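Local coordinates for protein BIM1 (PDB 2QJX) that binds microtubules, with preference for their plus ends, and is represented here by its calponin-homology domain, at residues C93-Q96 against D97-F101; W104-K107 against H108-H112. One frame throughout, in Å; residues are numbered along the deposited sequence.

Contact 1: residues C93-Q96 against D97-F101; sequences CKFQ and DNLEF
Gln-96 and Glu-100, one turn apart, join through their ends: NE2 donates to OE2 at 3.1 Å with an N-H...O angle of 165°. The bond lies in the amide plane yet reaches the carboxylate on its anti side, the two planes being 53° apart. Gln-96 can reach because its chain, CG anti to the backbone N (chi1 -165°), bends at chi2. Around the helix Lys-94, the N-cap residue, and Asp-97 pass each other at a slant. Lys-94 CD lies 3.0 Å from Asp-97 OD2, but NZ stays 4.3 Å from that oxygen, beyond a salt bridge. Asn-98 turns back to the start of the helix, ND2 giving Lys-94 O a 2.8 Å bond in its own amide plane but off the carbonyl plane; the backbone N of Asn-98 adds only a weak one. ND2 also bonds Leu-90 O, and OD1 bonds Tyr-39 OH. On another side Leu-99 lies alongside Phe-95, pointing the same way, with CD2 3.9 Å from CE2 and CB over one ring face. The buried amide of Asn-98 thus has partners at both its polar atoms and ties the helix start to two other helices, whereas the exposed Gln-96 to Glu-100 bond stays within one turn.

Contact 2: residues W104-K107 against H108-H112; sequences WLKK and HWIRH
Backbone N-H groups of His-108, Trp-109, Ile-110 and Arg-111 donate to the carbonyls of Trp-104, Leu-105, Lys-106 and Lys-107 at 2.8 to 3.0 Å, an unbroken i to i+4 series of alpha-helix. Along one side Trp-104 and His-108 run next to each other, pointing the same way, since both carry CG anti to the backbone N (chi1 177° and -166°). Their planes are near parallel, at 20°, but slid apart: the tryptophan six-membered ring and the imidazole have centroids 4.7 Å apart and barely overlap. Over one face of the indole lies His-108 CB, a CH-pi contact 4.0 Å from that six-membered ring's centroid, while Trp-104 CH2 lies over the imidazole 3.7 Å from CG. The opposite imidazole face meets His-112 ND1, which donates to His-108 O at 3.2 Å on a lone pair; His-112 N also bonds that oxygen. His-108 NE2 is hydrogen-bonded to Tyr-47 OH. An alanine here would keep CB over the indole but is likely to leave the Tyr-47 hydroxyl without this partner and open a gap between Trp-104 and His-112. With Trp-109 edge-to-face on Trp-18 of helix 12-23, this is the amphipathic C-terminal half of a long core helix in the calponin-homology fold.

Overall arrangement
Both contacts belong to helix 95-112, contact 1 at its start and contact 2 at its end, their centres about 16 Å apart. Each is partly buried, with two buried and three exposed residues among the eight that touch. Contact 1 is mainly polar, with side-chain amides bonded to the carbonyl of the N-cap residue and to a carboxylate one turn on, and one apolar strip turned toward helix 12-23. Contact 2 relies on aromatic faces across its helical turns. Both lean on the same neighbours: Leu-15 meets Leu-99 and Lys-106, and Tyr-39 meets Asn-98, Phe-101 and Leu-105. Helices 12-23 and 37-47 are therefore shared by the two ends, whereas helix 62-78 is met by Asn-98 and Phe-101 of contact 1.

Contact 1: residues C93-Q96 against D97-F101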
ATOM      1  N   CYS A  93      -4.767  11.767   3.932  1.00 25.72           N
ATOM      2  CA  CYS A  93      -3.547  12.036   3.188  1.00 26.30           C
ATOM      3  C   CYS A  93      -2.582  12.962   3.916  1.00 26.87           C
ATOM      4  O   CYS A  93      -1.870  13.739   3.285  1.00 27.23           O
ATOM      5  CB  CYS A  93      -3.886  12.622   1.815  1.00 26.70           C
ATOM      6  SG  CYS A  93      -4.894  11.537   0.782  1.00 26.50           S
ATOM      7  N   LYS A  94      -2.570  12.884   5.243  1.00 27.09           N
ATOM      8  CA  LYS A  94      -1.668  13.704   6.047  1.00 27.73           C
ATOM      9  C   LYS A  94      -0.269  13.086   5.953  1.00 26.03           C
ATOM     10  O   LYS A  94      -0.128  11.865   5.962  1.00 24.67           O
ATOM     11  CB  LYS A  94      -2.148  13.735   7.502  1.00 29.91           C
ATOM     12  CG  LYS A  94      -1.350  14.664   8.407  1.00 36.38           C
ATOM     13  CD  LYS A  94      -1.911  14.686   9.828  1.00 39.80           C
ATOM     14  CE  LYS A  94      -1.078  15.577  10.740  1.00 42.63           C
ATOM     15  NZ  LYS A  94      -1.628  15.643  12.127  1.00 45.05           N
ATOM     16  N   PHE A  95       0.756  13.930   5.863  1.00 23.96           N
ATOM     17  CA  PHE A  95       2.139  13.465   5.733  1.00 22.35           C
ATOM     18  C   PHE A  95       2.676  12.525   6.815  1.00 20.78           C
ATOM     19  O   PHE A  95       3.093  11.402   6.526  1.00 19.30           O
ATOM     20  CB  PHE A  95       3.088  14.667   5.630  1.00 23.05           C
ATOM     21  CG  PHE A  95       4.541  14.283   5.556  1.00 25.10           C
ATOM     22  CD1 PHE A  95       5.094  13.824   4.367  1.00 24.93           C
ATOM     23  CD2 PHE A  95       5.347  14.342   6.690  1.00 25.87           C
ATOM     24  CE1 PHE A  95       6.425  13.426   4.306  1.00 25.39           C
ATOM     25  CE2 PHE A  95       6.680  13.946   6.641  1.00 27.03           C
ATOM     26  CZ  PHE A  95       7.222  13.487   5.447  1.00 26.34           C
ATOM     27  N   GLN A  96       2.679  12.990   8.057  1.00 19.50           N
ATOM     28  CA  GLN A  96       3.225  12.209   9.164  1.00 18.55           C
ATOM     29  C   GLN A  96       2.649  10.809   9.361  1.00 19.33           C
ATOM     30  O   GLN A  96       3.403   9.846   9.522  1.00 17.93           O
ATOM     31  CB  GLN A  96       3.097  13.006  10.467  1.00 19.08           C
ATOM     32  CG  GLN A  96       3.943  12.477  11.609  1.00 19.69           C
ATOM     33  CD  GLN A  96       5.406  12.350  11.235  1.00 18.58           C
ATOM     34  OE1 GLN A  96       5.950  13.189  10.518  1.00 19.47           O
ATOM     35  NE2 GLN A  96       6.056  11.303  11.733  1.00 21.62           N
ATOM     36  N   ASP A  97       1.324  10.691   9.346  1.00 17.85           N
ATOM     37  CA  ASP A  97       0.672   9.400   9.547  1.00 19.24           C
ATOM     38  C   ASP A  97       1.049   8.395   8.460  1.00 19.16           C
ATOM     39  O   ASP A  97       1.346   7.234   8.744  1.00 17.41           O
ATOM     40  CB  ASP A  97      -0.845   9.584   9.575  1.00 20.39           C
ATOM     41  CG  ASP A  97      -1.292  10.590  10.624  1.00 24.71           C
ATOM     42  OD1 ASP A  97      -1.406  10.218  11.809  1.00 26.55           O
ATOM     43  OD2 ASP A  97      -1.517  11.762  10.262  1.00 27.79           O
ATOM     44  N   ASN A  98       1.030   8.846   7.213  1.00 19.07           N
ATOM     45  CA  ASN A  98       1.374   7.980   6.094  1.00 18.29           C
ATOM     46  C   ASN A  98       2.857   7.666   6.055  1.00 17.62           C
ATOM     47  O   ASN A  98       3.255   6.573   5.652  1.00 17.51           O
ATOM     48  CB  ASN A  98       0.906   8.623   4.795  1.00 18.37           C
ATOM     49  CG  ASN A  98      -0.586   8.497   4.614  1.00 18.66           C
ATOM     50  OD1 ASN A  98      -1.087   7.411   4.329  1.00 19.00           O
ATOM     51  ND2 ASN A  98      -1.311   9.598   4.800  1.00 19.91           N
ATOM     52  N   LEU A  99       3.678   8.621   6.477  1.00 16.63           N
ATOM     53  CA  LEU A  99       5.114   8.397   6.518  1.00 16.24           C
ATOM     54  C   LEU A  99       5.383   7.218   7.450  1.00 16.13           C
ATOM     55  O   LEU A  99       6.107   6.280   7.103  1.00 15.25           O
ATOM     56  CB  LEU A  99       5.842   9.635   7.053  1.00 17.93           C
ATOM     57  CG  LEU A  99       7.347   9.421   7.258  1.00 18.38           C
ATOM     58  CD1 LEU A  99       8.039   9.315   5.903  1.00 18.03           C
ATOM     59  CD2 LEU A  99       7.935  10.568   8.058  1.00 20.10           C
ATOM     60  N   GLU A 100       4.787   7.273   8.637  1.00 14.42           N
ATOM     61  CA  GLU A 100       4.965   6.226   9.639  1.00 16.47           C
ATOM     62  C   GLU A 100       4.448   4.864   9.195  1.00 15.90           C
ATOM     63  O   GLU A 100       5.083   3.843   9.449  1.00 14.35           O
ATOM     64  CB  GLU A 100       4.279   6.628  10.950  1.00 18.96           C
ATOM     65  CG  GLU A 100       4.976   7.767  11.683  1.00 22.51           C
ATOM     66  CD  GLU A 100       4.237   8.196  12.942  1.00 25.91           C
ATOM     67  OE1 GLU A 100       3.757   7.314  13.685  1.00 28.05           O
ATOM     68  OE2 GLU A 100       4.151   9.417  13.193  1.00 26.28           O
ATOM     69  N   PHE A 101       3.297   4.842   8.532  1.00 15.48           N
ATOM     70  CA  PHE A 101       2.737   3.573   8.082  1.00 15.66           C
ATOM     71  C   PHE A 101       3.606   2.972   6.978  1.00 14.31           C
ATOM     72  O   PHE A 101       3.851   1.764   6.961  1.00 17.15           O
ATOM     73  CB  PHE A 101       1.299   3.773   7.585  1.00 16.01           C
ATOM     74  CG  PHE A 101       0.527   2.493   7.443  1.00 18.96           C
ATOM     75  CD1 PHE A 101       0.240   1.711   8.558  1.00 19.43           C
ATOM     76  CD2 PHE A 101       0.102   2.057   6.192  1.00 18.65           C
ATOM     77  CE1 PHE A 101      -0.459   0.511   8.431  1.00 21.29           C
ATOM     78  CE2 PHE A 101      -0.598   0.859   6.055  1.00 20.41           C
ATOM     79  CZ  PHE A 101      -0.878   0.085   7.180  1.00 19.27           C
TER

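Contact 2: residues W104-K107 against H108-H112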
ATOM      1  N   TRP A 104       6.695   1.347   8.408  1.00 17.98           N
ATOM      2  CA  TRP A 104       6.431   0.015   8.943  1.00 18.81           C
ATOM      3  C   TRP A 104       6.222  -1.000   7.820  1.00 17.45           C
ATOM      4  O   TRP A 104       6.706  -2.132   7.896  1.00 17.71           O
ATOM      5  CB  TRP A 104       5.194   0.008   9.840  1.00 18.95           C
ATOM      6  CG  TRP A 104       4.863  -1.378  10.336  1.00 19.50           C
ATOM      7  CD1 TRP A 104       5.383  -2.006  11.434  1.00 19.57           C
ATOM      8  CD2 TRP A 104       3.993  -2.330   9.706  1.00 19.01           C
ATOM      9  NE1 TRP A 104       4.891  -3.288  11.527  1.00 19.90           N
ATOM     10  CE2 TRP A 104       4.038  -3.514  10.478  1.00 21.12           C
ATOM     11  CE3 TRP A 104       3.182  -2.298   8.563  1.00 21.19           C
ATOM     12  CZ2 TRP A 104       3.300  -4.659  10.143  1.00 21.38           C
ATOM     13  CZ3 TRP A 104       2.449  -3.440   8.229  1.00 20.96           C
ATOM     14  CH2 TRP A 104       2.515  -4.602   9.020  1.00 21.62           C
ATOM     15  N   LEU A 105       5.492  -0.606   6.782  1.00 16.02           N
ATOM     16  CA  LEU A 105       5.245  -1.515   5.671  1.00 16.67           C
ATOM     17  C   LEU A 105       6.546  -1.970   5.030  1.00 16.92           C
ATOM     18  O   LEU A 105       6.713  -3.152   4.710  1.00 15.40           O
ATOM     19  CB  LEU A 105       4.350  -0.851   4.622  1.00 18.16           C
ATOM     20  CG  LEU A 105       2.862  -0.834   4.978  1.00 18.58           C
ATOM     21  CD1 LEU A 105       2.103   0.040   3.995  1.00 19.77           C
ATOM     22  CD2 LEU A 105       2.319  -2.252   4.948  1.00 19.53           C
ATOM     23  N   LYS A 106       7.474  -1.041   4.836  1.00 15.93           N
ATOM     24  CA  LYS A 106       8.743  -1.409   4.230  1.00 18.71           C
ATOM     25  C   LYS A 106       9.441  -2.469   5.077  1.00 18.99           C
ATOM     26  O   LYS A 106      10.040  -3.403   4.544  1.00 19.81           O
ATOM     27  CB  LYS A 106       9.659  -0.193   4.078  1.00 18.84           C
ATOM     28  CG  LYS A 106      10.979  -0.561   3.408  1.00 21.26           C
ATOM     29  CD  LYS A 106      11.897   0.618   3.205  1.00 23.71           C
ATOM     30  CE  LYS A 106      13.141   0.178   2.445  1.00 22.97           C
ATOM     31  NZ  LYS A 106      14.099   1.291   2.245  1.00 23.67           N
ATOM     32  N   LYS A 107       9.355  -2.328   6.395  1.00 20.57           N
ATOM     33  CA  LYS A 107       9.987  -3.284   7.302  1.00 20.45           C
ATOM     34  C   LYS A 107       9.310  -4.638   7.192  1.00 20.41           C
ATOM     35  O   LYS A 107       9.975  -5.679   7.211  1.00 19.88           O
ATOM     36  CB  LYS A 107       9.916  -2.776   8.746  1.00 22.04           C
ATOM     37  CG  LYS A 107      10.902  -1.648   9.061  1.00 27.09           C
ATOM     38  CD  LYS A 107      10.927  -0.627   7.934  1.00 30.69           C
ATOM     39  CE  LYS A 107      11.539   0.708   8.339  1.00 30.38           C
ATOM     40  NZ  LYS A 107      11.365   1.691   7.232  1.00 26.82           N
ATOM     41  N   HIS A 108       7.984  -4.617   7.079  1.00 18.04           N
ATOM     42  CA  HIS A 108       7.214  -5.845   6.949  1.00 18.70           C
ATOM     43  C   HIS A 108       7.610  -6.548   5.647  1.00 18.51           C
ATOM     44  O   HIS A 108       7.790  -7.771   5.616  1.00 19.43           O
ATOM     45  CB  HIS A 108       5.718  -5.529   6.928  1.00 19.11           C
ATOM     46  CG  HIS A 108       4.848  -6.731   7.126  1.00 19.16           C
ATOM     47  ND1 HIS A 108       4.801  -7.425   8.315  1.00 19.91           N
ATOM     48  CD2 HIS A 108       3.998  -7.365   6.285  1.00 21.68           C
ATOM     49  CE1 HIS A 108       3.956  -8.435   8.199  1.00 22.27           C
ATOM     50  NE2 HIS A 108       3.456  -8.420   6.976  1.00 18.82           N
ATOM     51  N   TRP A 109       7.744  -5.765   4.578  1.00 16.36           N
ATOM     52  CA  TRP A 109       8.135  -6.285   3.267  1.00 16.79           C
ATOM     53  C   TRP A 109       9.531  -6.915   3.345  1.00 17.69           C
ATOM     54  O   TRP A 109       9.755  -8.031   2.870  1.00 16.98           O
ATOM     55  CB  TRP A 109       8.142  -5.144   2.240  1.00 16.85           C
ATOM     56  CG  TRP A 109       8.498  -5.568   0.852  1.00 17.40           C
ATOM     57  CD1 TRP A 109       7.666  -6.118  -0.075  1.00 17.28           C
ATOM     58  CD2 TRP A 109       9.789  -5.484   0.234  1.00 16.53           C
ATOM     59  NE1 TRP A 109       8.355  -6.381  -1.236  1.00 17.14           N
ATOM     60  CE2 TRP A 109       9.661  -6.002  -1.073  1.00 17.71           C
ATOM     61  CE3 TRP A 109      11.041  -5.020   0.658  1.00 18.80           C
ATOM     62  CZ2 TRP A 109      10.740  -6.070  -1.964  1.00 19.29           C
ATOM     63  CZ3 TRP A 109      12.115  -5.085  -0.227  1.00 19.42           C
ATOM     64  CH2 TRP A 109      11.955  -5.606  -1.524  1.00 18.51           C
ATOM     65  N   ILE A 110      10.471  -6.197   3.947  1.00 18.94           N
ATOM     66  CA  ILE A 110      11.831  -6.706   4.085  1.00 21.92           C
ATOM     67  C   ILE A 110      11.845  -8.053   4.791  1.00 23.13           C
ATOM     68  O   ILE A 110      12.518  -8.988   4.358  1.00 23.23           O
ATOM     69  CB  ILE A 110      12.711  -5.722   4.884  1.00 22.72           C
ATOM     70  CG1 ILE A 110      12.999  -4.487   4.031  1.00 23.40           C
ATOM     71  CG2 ILE A 110      14.006  -6.405   5.320  1.00 25.04           C
ATOM     72  CD1 ILE A 110      13.762  -3.406   4.751  1.00 24.75           C
ATOM     73  N   ARG A 111      11.082  -8.153   5.873  1.00 24.28           N
ATOM     74  CA  ARG A 111      11.029  -9.379   6.655  1.00 25.29           C
ATOM     75  C   ARG A 111      10.230 -10.531   6.050  1.00 25.48           C
ATOM     76  O   ARG A 111      10.567 -11.696   6.277  1.00 24.72           O
ATOM     77  CB  ARG A 111      10.487  -9.072   8.055  1.00 30.27           C
ATOM     78  CG  ARG A 111      10.377 -10.287   8.963  1.00 35.26           C
ATOM     79  CD  ARG A 111       9.958  -9.887  10.369  1.00 40.38           C
ATOM     80  NE  ARG A 111       9.861 -11.039  11.261  1.00 43.85           N
ATOM     81  CZ  ARG A 111       9.527 -10.964  12.545  1.00 46.52           C
ATOM     82  NH1 ARG A 111       9.258  -9.786  13.096  1.00 47.20           N
ATOM     83  NH2 ARG A 111       9.462 -12.066  13.281  1.00 47.44           N
ATOM     84  N   HIS A 112       9.195 -10.233   5.271  1.00 21.46           N
ATOM     85  CA  HIS A 112       8.379 -11.310   4.727  1.00 22.20           C
ATOM     86  C   HIS A 112       8.348 -11.568   3.221  1.00 21.38           C
ATOM     87  O   HIS A 112       7.866 -12.616   2.798  1.00 21.49           O
ATOM     88  CB  HIS A 112       6.943 -11.163   5.236  1.00 23.65           C
ATOM     89  CG  HIS A 112       6.819 -11.253   6.725  1.00 26.50           C
ATOM     90  ND1 HIS A 112       7.020 -10.172   7.557  1.00 29.31           N
ATOM     91  CD2 HIS A 112       6.539 -12.302   7.534  1.00 28.22           C
ATOM     92  CE1 HIS A 112       6.866 -10.550   8.813  1.00 28.26           C
ATOM     93  NE2 HIS A 112       6.573 -11.839   8.827  1.00 31.41           N
TER